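Local coordinates for protein post-proline cleaving enzyme (Rickettsia typhi, PDB 4HVT) that probably acts as a serine peptidase of the prolyl oligopeptidase family, cleaving peptides after proline, at residues R71-G76 with R436-S441; L392-A397 with P420-L425. One frame throughout, in Å; residues are numbered along the deposited sequence.

Contact 1 (R71-G76 with R436-S441); sequences RKTPYG and RKALYS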
ATOM      1  N   ARG A  71      -5.022  16.500 -18.109  1.00 20.40           N
ATOM      2  CA  ARG A  71      -4.661  15.342 -18.944  1.00 20.35           C
ATOM      3  C   ARG A  71      -4.183  14.135 -18.139  1.00 18.43           C
ATOM      4  O   ARG A  71      -3.744  13.174 -18.718  1.00 17.71           O
ATOM      5  CB  ARG A  71      -3.638  15.719 -20.032  1.00 22.62           C
ATOM      6  CG  ARG A  71      -4.056  16.858 -20.953  1.00 25.47           C
ATOM      7  CD  ARG A  71      -2.840  17.360 -21.771  1.00 28.15           C
ATOM      8  NE  ARG A  71      -1.777  17.470 -20.787  1.00 31.27           N
ATOM      9  CZ  ARG A  71      -0.470  17.627 -20.980  1.00 34.65           C
ATOM     10  NH1 ARG A  71       0.080  17.834 -22.201  1.00 34.83           N
ATOM     11  NH2 ARG A  71       0.290  17.655 -19.871  1.00 33.20           N
ATOM     12  N   LYS A  72      -4.281  14.160 -16.809  1.00 17.27           N
ATOM     13  CA  LYS A  72      -4.013  12.910 -16.004  1.00 16.20           C
ATOM     14  C   LYS A  72      -4.871  11.750 -16.474  1.00 15.79           C
ATOM     15  O   LYS A  72      -6.029  11.949 -16.882  1.00 16.19           O
ATOM     16  CB  LYS A  72      -4.289  13.113 -14.510  1.00 16.01           C
ATOM     17  CG  LYS A  72      -3.344  14.047 -13.814  1.00 16.45           C
ATOM     18  CD  LYS A  72      -3.558  14.024 -12.291  1.00 15.88           C
ATOM     19  CE  LYS A  72      -4.881  14.596 -11.857  1.00 16.07           C
ATOM     20  NZ  LYS A  72      -4.969  14.679 -10.354  1.00 16.22           N
ATOM     21  N   THR A  73      -4.324  10.541 -16.398  1.00 14.79           N
ATOM     22  CA  THR A  73      -5.026   9.368 -16.888  1.00 14.78           C
ATOM     23  C   THR A  73      -6.093   8.965 -15.905  1.00 14.35           C
ATOM     24  O   THR A  73      -5.761   8.723 -14.715  1.00 14.28           O
ATOM     25  CB  THR A  73      -4.049   8.206 -17.112  1.00 14.46           C
ATOM     26  OG1 THR A  73      -3.113   8.624 -18.121  1.00 14.91           O
ATOM     27  CG2 THR A  73      -4.797   6.994 -17.597  1.00 14.18           C
ATOM     28  N   PRO A  74      -7.365   8.887 -16.378  1.00 14.35           N
ATOM     29  CA  PRO A  74      -8.451   8.483 -15.457  1.00 14.10           C
ATOM     30  C   PRO A  74      -8.618   6.957 -15.400  1.00 14.40           C
ATOM     31  O   PRO A  74      -9.356   6.381 -16.159  1.00 15.22           O
ATOM     32  CB  PRO A  74      -9.677   9.158 -16.085  1.00 14.59           C
ATOM     33  CG  PRO A  74      -9.397   9.122 -17.555  1.00 14.72           C
ATOM     34  CD  PRO A  74      -7.909   9.298 -17.684  1.00 14.50           C
ATOM     35  N   TYR A  75      -7.877   6.300 -14.536  1.00 13.71           N
ATOM     36  CA  TYR A  75      -7.909   4.858 -14.425  1.00 13.86           C
ATOM     37  C   TYR A  75      -9.272   4.435 -13.900  1.00 14.53           C
ATOM     38  O   TYR A  75      -9.958   5.178 -13.170  1.00 16.01           O
ATOM     39  CB  TYR A  75      -6.776   4.376 -13.504  1.00 13.72           C
ATOM     40  CG  TYR A  75      -5.419   4.712 -14.052  1.00 14.47           C
ATOM     41  CD1 TYR A  75      -4.891   3.982 -15.106  1.00 14.30           C
ATOM     42  CD2 TYR A  75      -4.671   5.783 -13.561  1.00 14.89           C
ATOM     43  CE1 TYR A  75      -3.686   4.283 -15.648  1.00 14.38           C
ATOM     44  CE2 TYR A  75      -3.435   6.090 -14.114  1.00 16.14           C
ATOM     45  CZ  TYR A  75      -2.962   5.335 -15.168  1.00 15.83           C
ATOM     46  OH  TYR A  75      -1.758   5.644 -15.732  1.00 16.85           O
ATOM     47  N   GLY A  76      -9.698   3.258 -14.261  1.00 15.08           N
ATOM     48  CA  GLY A  76     -11.004   2.802 -13.768  1.00 15.94           C
ATOM     49  C   GLY A  76     -11.271   1.327 -13.712  1.00 14.89           C
ATOM     50  O   GLY A  76     -10.378   0.539 -13.889  1.00 14.24           O
ATOM     51  N   ARG A 436      -7.034   3.414 -23.902  1.00 14.02           N
ATOM     52  CA  ARG A 436      -6.512   4.748 -23.622  1.00 14.41           C
ATOM     53  C   ARG A 436      -4.992   4.769 -23.567  1.00 15.34           C
ATOM     54  O   ARG A 436      -4.366   3.918 -22.944  1.00 15.19           O
ATOM     55  CB  ARG A 436      -6.995   5.328 -22.280  1.00 14.24           C
ATOM     56  CG  ARG A 436      -8.485   5.530 -22.089  1.00 14.18           C
ATOM     57  CD  ARG A 436      -8.774   6.315 -20.820  1.00 14.04           C
ATOM     58  NE  ARG A 436      -8.341   7.730 -20.934  1.00 14.32           N
ATOM     59  CZ  ARG A 436      -9.032   8.703 -21.534  1.00 14.72           C
ATOM     60  NH1 ARG A 436     -10.219   8.463 -22.053  1.00 15.01           N
ATOM     61  NH2 ARG A 436      -8.531   9.937 -21.659  1.00 15.32           N
ATOM     62  N   LYS A 437      -4.423   5.782 -24.207  1.00 16.30           N
ATOM     63  CA  LYS A 437      -3.040   6.154 -23.948  1.00 17.76           C
ATOM     64  C   LYS A 437      -2.969   7.409 -23.091  1.00 16.95           C
ATOM     65  O   LYS A 437      -3.927   8.176 -23.002  1.00 16.31           O
ATOM     66  CB  LYS A 437      -2.294   6.361 -25.252  1.00 20.18           C
ATOM     67  CG  LYS A 437      -2.159   5.023 -25.978  1.00 23.03           C
ATOM     68  CD  LYS A 437      -0.942   4.969 -26.833  1.00 26.29           C
ATOM     69  CE  LYS A 437      -0.941   3.705 -27.667  1.00 27.39           C
ATOM     70  NZ  LYS A 437      -0.153   3.902 -28.927  1.00 29.15           N
ATOM     71  N   ALA A 438      -1.798   7.661 -22.514  1.00 16.54           N
ATOM     72  CA  ALA A 438      -1.592   8.895 -21.776  1.00 16.57           C
ATOM     73  C   ALA A 438      -1.851  10.108 -22.667  1.00 17.27           C
ATOM     74  O   ALA A 438      -1.427  10.128 -23.830  1.00 17.28           O
ATOM     75  CB  ALA A 438      -0.169   8.973 -21.232  1.00 16.74           C
ATOM     76  N   LEU A 439      -2.531  11.106 -22.133  1.00 17.03           N
ATOM     77  CA  LEU A 439      -2.755  12.340 -22.881  1.00 18.11           C
ATOM     78  C   LEU A 439      -1.636  13.347 -22.631  1.00 18.50           C
ATOM     79  O   LEU A 439      -1.477  14.306 -23.366  1.00 19.45           O
ATOM     80  CB  LEU A 439      -4.069  12.992 -22.495  1.00 18.45           C
ATOM     81  CG  LEU A 439      -5.327  12.185 -22.735  1.00 19.06           C
ATOM     82  CD1 LEU A 439      -6.550  12.919 -22.217  1.00 19.55           C
ATOM     83  CD2 LEU A 439      -5.452  11.881 -24.200  1.00 19.82           C
ATOM     84  N   TYR A 440      -0.872  13.123 -21.585  1.00 18.08           N
ATOM     85  CA  TYR A 440       0.286  13.936 -21.312  1.00 19.16           C
ATOM     86  C   TYR A 440       1.484  13.425 -22.084  1.00 20.20           C
ATOM     87  O   TYR A 440       1.499  12.306 -22.543  1.00 19.67           O
ATOM     88  CB  TYR A 440       0.595  13.947 -19.818  1.00 18.93           C
ATOM     89  CG  TYR A 440       0.872  12.604 -19.212  1.00 17.93           C
ATOM     90  CD1 TYR A 440       2.136  12.043 -19.257  1.00 17.71           C
ATOM     91  CD2 TYR A 440      -0.143  11.878 -18.564  1.00 17.74           C
ATOM     92  CE1 TYR A 440       2.388  10.794 -18.674  1.00 17.13           C
ATOM     93  CE2 TYR A 440       0.116  10.650 -18.005  1.00 17.17           C
ATOM     94  CZ  TYR A 440       1.380  10.115 -18.052  1.00 16.93           C
ATOM     95  OH  TYR A 440       1.552   8.877 -17.428  1.00 17.42           O
ATOM     96  N   SER A 441       2.492  14.293 -22.219  1.00 22.70           N
ATOM     97  CA  SER A 441       3.652  14.019 -23.057  1.00 24.39           C
ATOM     98  C   SER A 441       4.858  13.603 -22.199  1.00 24.59           C
ATOM     99  O   SER A 441       5.148  14.251 -21.183  1.00 26.80           O
ATOM    100  CB  SER A 441       3.983  15.276 -23.863  1.00 26.55           C
ATOM    101  OG  SER A 441       5.286  15.194 -24.379  1.00 28.60           O
TER
HETATM  102  O   HOH W   1      -3.817  10.682 -19.705  1.00 14.56           O
HETATM  103  O   HOH W   2      -0.201   7.877 -15.479  1.00 18.37           O
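Arg71 lies across the backbone of Leu439 and Tyr440, its CB meeting Leu439 CB at 3.7 Å. A bend at chi3 (-46°) turns NE out of the line of the chain, and the guanidinium beyond it carries Tyr440 CA over the centre of one face. That plane stands 61° from the Tyr440 ring, so the two flat groups do not stack; Asp69 forms the salt bridge to Arg71 NH2. The Tyr440 ring has Arg71 O at its edge, in plane, and Ala438 CB over one face. Farther along, Pro74 crosses Arg436 at about a right angle: its CG sits 3.7 Å above the guanidinium plane, toward the rim, while Arg436 NH1 and NH2 bond to carbonyls of Tyr105, Lys107 and Asp108.

Water makes the polar links. One molecule donates to Arg71 O (2.7 Å), accepts from Leu439 N (2.8 Å) and also bonds Thr73 OG1; another joins Tyr75 OH to Tyr440 OH. Two loops running roughly antiparallel thus meet, one leading into the first propeller strand, 77-79, the other leaving the last, 432-436. They are the paired crossings between propeller and catalytic domain characteristic of prolyl oligopeptidases.

Contact 2 (L392-A397 with P420-L425); sequences LPYQNA and PPTIYL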
ATOM      1  N   LEU A 392       3.195  -9.244 -23.028  1.00 16.84           N
ATOM      2  CA  LEU A 392       3.163  -7.841 -22.609  1.00 16.90           C
ATOM      3  C   LEU A 392       4.099  -6.985 -23.488  1.00 19.02           C
ATOM      4  O   LEU A 392       5.280  -7.160 -23.393  1.00 20.30           O
ATOM      5  CB  LEU A 392       3.597  -7.768 -21.154  1.00 16.25           C
ATOM      6  CG  LEU A 392       2.708  -8.582 -20.190  1.00 15.63           C
ATOM      7  CD1 LEU A 392       3.093  -8.381 -18.750  1.00 15.87           C
ATOM      8  CD2 LEU A 392       1.220  -8.314 -20.368  1.00 15.51           C
ATOM      9  N   PRO A 393       3.565  -6.057 -24.283  1.00 20.02           N
ATOM     10  CA  PRO A 393       4.449  -5.382 -25.238  1.00 21.85           C
ATOM     11  C   PRO A 393       5.179  -4.178 -24.702  1.00 23.13           C
ATOM     12  O   PRO A 393       5.283  -3.142 -25.391  1.00 24.46           O
ATOM     13  CB  PRO A 393       3.479  -4.965 -26.347  1.00 22.04           C
ATOM     14  CG  PRO A 393       2.242  -4.609 -25.613  1.00 22.41           C
ATOM     15  CD  PRO A 393       2.177  -5.585 -24.434  1.00 20.84           C
ATOM     16  N   TYR A 394       5.730  -4.316 -23.496  1.00 21.52           N
ATOM     17  CA  TYR A 394       6.698  -3.372 -22.951  1.00 20.99           C
ATOM     18  C   TYR A 394       7.980  -4.151 -22.489  1.00 21.08           C
ATOM     19  O   TYR A 394       7.883  -5.292 -21.973  1.00 19.98           O
ATOM     20  CB  TYR A 394       6.063  -2.688 -21.731  1.00 19.70           C
ATOM     21  CG  TYR A 394       5.115  -1.499 -21.901  1.00 18.85           C
ATOM     22  CD1 TYR A 394       3.877  -1.626 -22.529  1.00 19.35           C
ATOM     23  CD2 TYR A 394       5.400  -0.282 -21.279  1.00 19.46           C
ATOM     24  CE1 TYR A 394       2.991  -0.541 -22.621  1.00 18.89           C
ATOM     25  CE2 TYR A 394       4.538   0.816 -21.394  1.00 18.87           C
ATOM     26  CZ  TYR A 394       3.325   0.671 -22.045  1.00 18.94           C
ATOM     27  OH  TYR A 394       2.457   1.763 -22.129  1.00 18.54           O
ATOM     28  N   GLN A 395       9.170  -3.567 -22.636  1.00 21.56           N
ATOM     29  CA  GLN A 395      10.348  -4.066 -21.902  1.00 22.36           C
ATOM     30  C   GLN A 395      10.209  -3.756 -20.411  1.00 19.12           C
ATOM     31  O   GLN A 395       9.639  -2.736 -20.046  1.00 18.18           O
ATOM     32  CB  GLN A 395      11.653  -3.418 -22.394  1.00 26.44           C
ATOM     33  CG  GLN A 395      12.025  -3.788 -23.824  1.00 31.53           C
ATOM     34  CD  GLN A 395      12.468  -5.240 -23.953  1.00 35.36           C
ATOM     35  OE1 GLN A 395      11.931  -6.000 -24.770  1.00 42.60           O
ATOM     36  NE2 GLN A 395      13.432  -5.638 -23.127  1.00 38.55           N
ATOM     37  N   ASN A 396      10.743  -4.609 -19.544  1.00 17.13           N
ATOM     38  CA  ASN A 396      10.611  -4.370 -18.096  1.00 15.70           C
ATOM     39  C   ASN A 396       9.151  -4.064 -17.671  1.00 14.01           C
ATOM     40  O   ASN A 396       8.860  -3.251 -16.798  1.00 12.60           O
ATOM     41  CB  ASN A 396      11.572  -3.272 -17.656  1.00 16.10           C
ATOM     42  CG  ASN A 396      12.983  -3.802 -17.402  1.00 17.03           C
ATOM     43  OD1 ASN A 396      13.878  -3.545 -18.173  1.00 18.78           O
ATOM     44  ND2 ASN A 396      13.158  -4.589 -16.342  1.00 17.55           N
ATOM     45  N   ALA A 397       8.248  -4.826 -18.242  1.00 13.13           N
ATOM     46  CA  ALA A 397       6.815  -4.619 -18.061  1.00 12.29           C
ATOM     47  C   ALA A 397       6.368  -4.737 -16.598  1.00 11.70           C
ATOM     48  O   ALA A 397       6.899  -5.542 -15.832  1.00 11.15           O
ATOM     49  CB  ALA A 397       6.045  -5.624 -18.888  1.00 12.57           C
ATOM     50  N   PRO A 420       4.890   5.658 -20.182  1.00 14.35           N
ATOM     51  CA  PRO A 420       3.657   5.835 -19.446  1.00 13.94           C
ATOM     52  C   PRO A 420       2.696   4.646 -19.647  1.00 13.44           C
ATOM     53  O   PRO A 420       2.726   3.991 -20.694  1.00 14.23           O
ATOM     54  CB  PRO A 420       3.037   7.113 -20.035  1.00 14.51           C
ATOM     55  CG  PRO A 420       4.191   7.871 -20.561  1.00 15.07           C
ATOM     56  CD  PRO A 420       5.182   6.838 -21.022  1.00 15.07           C
ATOM     57  N   PRO A 421       1.844   4.411 -18.646  1.00 13.01           N
ATOM     58  CA  PRO A 421       0.907   3.303 -18.729  1.00 12.44           C
ATOM     59  C   PRO A 421      -0.049   3.467 -19.877  1.00 12.50           C
ATOM     60  O   PRO A 421      -0.489   4.607 -20.214  1.00 13.38           O
ATOM     61  CB  PRO A 421       0.155   3.339 -17.402  1.00 11.95           C
ATOM     62  CG  PRO A 421       1.089   4.107 -16.481  1.00 12.06           C
ATOM     63  CD  PRO A 421       1.758   5.121 -17.363  1.00 12.61           C
ATOM     64  N   THR A 422      -0.303   2.340 -20.546  1.00 12.19           N
ATOM     65  CA  THR A 422      -1.386   2.219 -21.518  1.00 12.29           C
ATOM     66  C   THR A 422      -2.498   1.415 -20.868  1.00 11.64           C
ATOM     67  O   THR A 422      -2.235   0.437 -20.130  1.00 11.17           O
ATOM     68  CB  THR A 422      -0.930   1.512 -22.793  1.00 12.63           C
ATOM     69  OG1 THR A 422       0.064   2.293 -23.469  1.00 13.28           O
ATOM     70  CG2 THR A 422      -2.103   1.293 -23.796  1.00 12.99           C
ATOM     71  N   ILE A 423      -3.746   1.821 -21.116  1.00 11.49           N
ATOM     72  CA  ILE A 423      -4.923   1.045 -20.603  1.00 11.01           C
ATOM     73  C   ILE A 423      -5.494   0.271 -21.770  1.00 11.20           C
ATOM     74  O   ILE A 423      -5.713   0.828 -22.878  1.00 11.40           O
ATOM     75  CB  ILE A 423      -6.034   1.933 -20.041  1.00 11.06           C
ATOM     76  CG1 ILE A 423      -5.462   2.956 -19.036  1.00 11.16           C
ATOM     77  CG2 ILE A 423      -7.147   1.075 -19.389  1.00 10.72           C
ATOM     78  CD1 ILE A 423      -6.510   3.860 -18.408  1.00 11.37           C
ATOM     79  N   TYR A 424      -5.695  -1.032 -21.551  1.00 10.94           N
ATOM     80  CA  TYR A 424      -6.241  -1.923 -22.517  1.00 11.34           C
ATOM     81  C   TYR A 424      -7.557  -2.514 -22.052  1.00 11.47           C
ATOM     82  O   TYR A 424      -7.714  -2.745 -20.856  1.00 10.92           O
ATOM     83  CB  TYR A 424      -5.284  -3.062 -22.813  1.00 11.43           C
ATOM     84  CG  TYR A 424      -3.893  -2.708 -23.171  1.00 11.60           C
ATOM     85  CD1 TYR A 424      -2.966  -2.345 -22.200  1.00 11.54           C
ATOM     86  CD2 TYR A 424      -3.452  -2.772 -24.503  1.00 12.24           C
ATOM     87  CE1 TYR A 424      -1.659  -2.062 -22.552  1.00 11.92           C
ATOM     88  CE2 TYR A 424      -2.176  -2.484 -24.828  1.00 12.54           C
ATOM     89  CZ  TYR A 424      -1.284  -2.095 -23.868  1.00 12.29           C
ATOM     90  OH  TYR A 424       0.045  -1.793 -24.224  1.00 13.21           O
ATOM     91  N   LEU A 425      -8.494  -2.712 -22.987  1.00 12.18           N
ATOM     92  CA  LEU A 425      -9.718  -3.389 -22.727  1.00 12.65           C
ATOM     93  C   LEU A 425      -9.519  -4.851 -23.070  1.00 12.87           C
ATOM     94  O   LEU A 425      -9.132  -5.209 -24.181  1.00 13.17           O
ATOM     95  CB  LEU A 425     -10.838  -2.843 -23.573  1.00 13.45           C
ATOM     96  CG  LEU A 425     -12.236  -3.450 -23.420  1.00 13.79           C
ATOM     97  CD1 LEU A 425     -12.808  -3.156 -22.023  1.00 13.47           C
ATOM     98  CD2 LEU A 425     -13.143  -2.886 -24.506  1.00 14.60           C
TER
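Tyr394 OH is held between Pro420 O and Thr422 OG1, both lying at the edge of the tyrosine ring, near its plane. Its own proton goes to Pro420 O, 2.7 Å away, and the hydroxyl lies in the plane of that carbonyl, with a C=O...O angle of 154°. Thr422 OG1 comes to 2.8 Å from the same Tyr394 OH; a hydrogen bond is likely here, but the threonine proton has another acceptor within reach. The bond from CA to CB of Tyr394 points toward 420-425, and chi1 of -82° sets CG anti to the carbonyl carbon; the hydroxyl reaches the segment 420-422.

Tyr424 crosses Tyr394 obliquely and brings a rim contact, not a stack: its OH lies in the plane of the Tyr394 ring, 3.6 Å from CE1. The same hydroxyl meets Pro393 tip to tip, 3.8 Å from CG. Thr422 CG2 lies 3.5 Å above one face of the Tyr424 ring, toward its rim, so Thr422 serves one tyrosine with its hydroxyl and the other with its methyl. Pro393 centres an inverse gamma turn, closed by a weak bond from Tyr394 N to Leu392 O. Ile414 of the neighbouring strand 410-415 touches Pro393, Tyr394 and Tyr424. In this beta-propeller, the contact joins the loop between two successive blades to the third strand of the later blade and the prolines leading into it.

How the contacts relate
The centres of contacts 1 and 2 lie about 13 Å apart, and both involve the last propeller blade, the antiparallel sheet 398-402, 410-415, 422-426, 432-436, at its edges. Along the chain the order is 71-76, 392-397, 420-425, 436-441, so both segments of contact 2 fall between those of contact 1. The two join directly: Arg436 O lies 2.9 Å from Ile423 N, a probable hydrogen bond between neighbouring strands, and Tyr75 and Tyr440 pack on Pro421 and Pro420. Contact 2 lies at the entry to the last blade, while contact 1 brings together the chain's way into the propeller and its way out toward the catalytic domain.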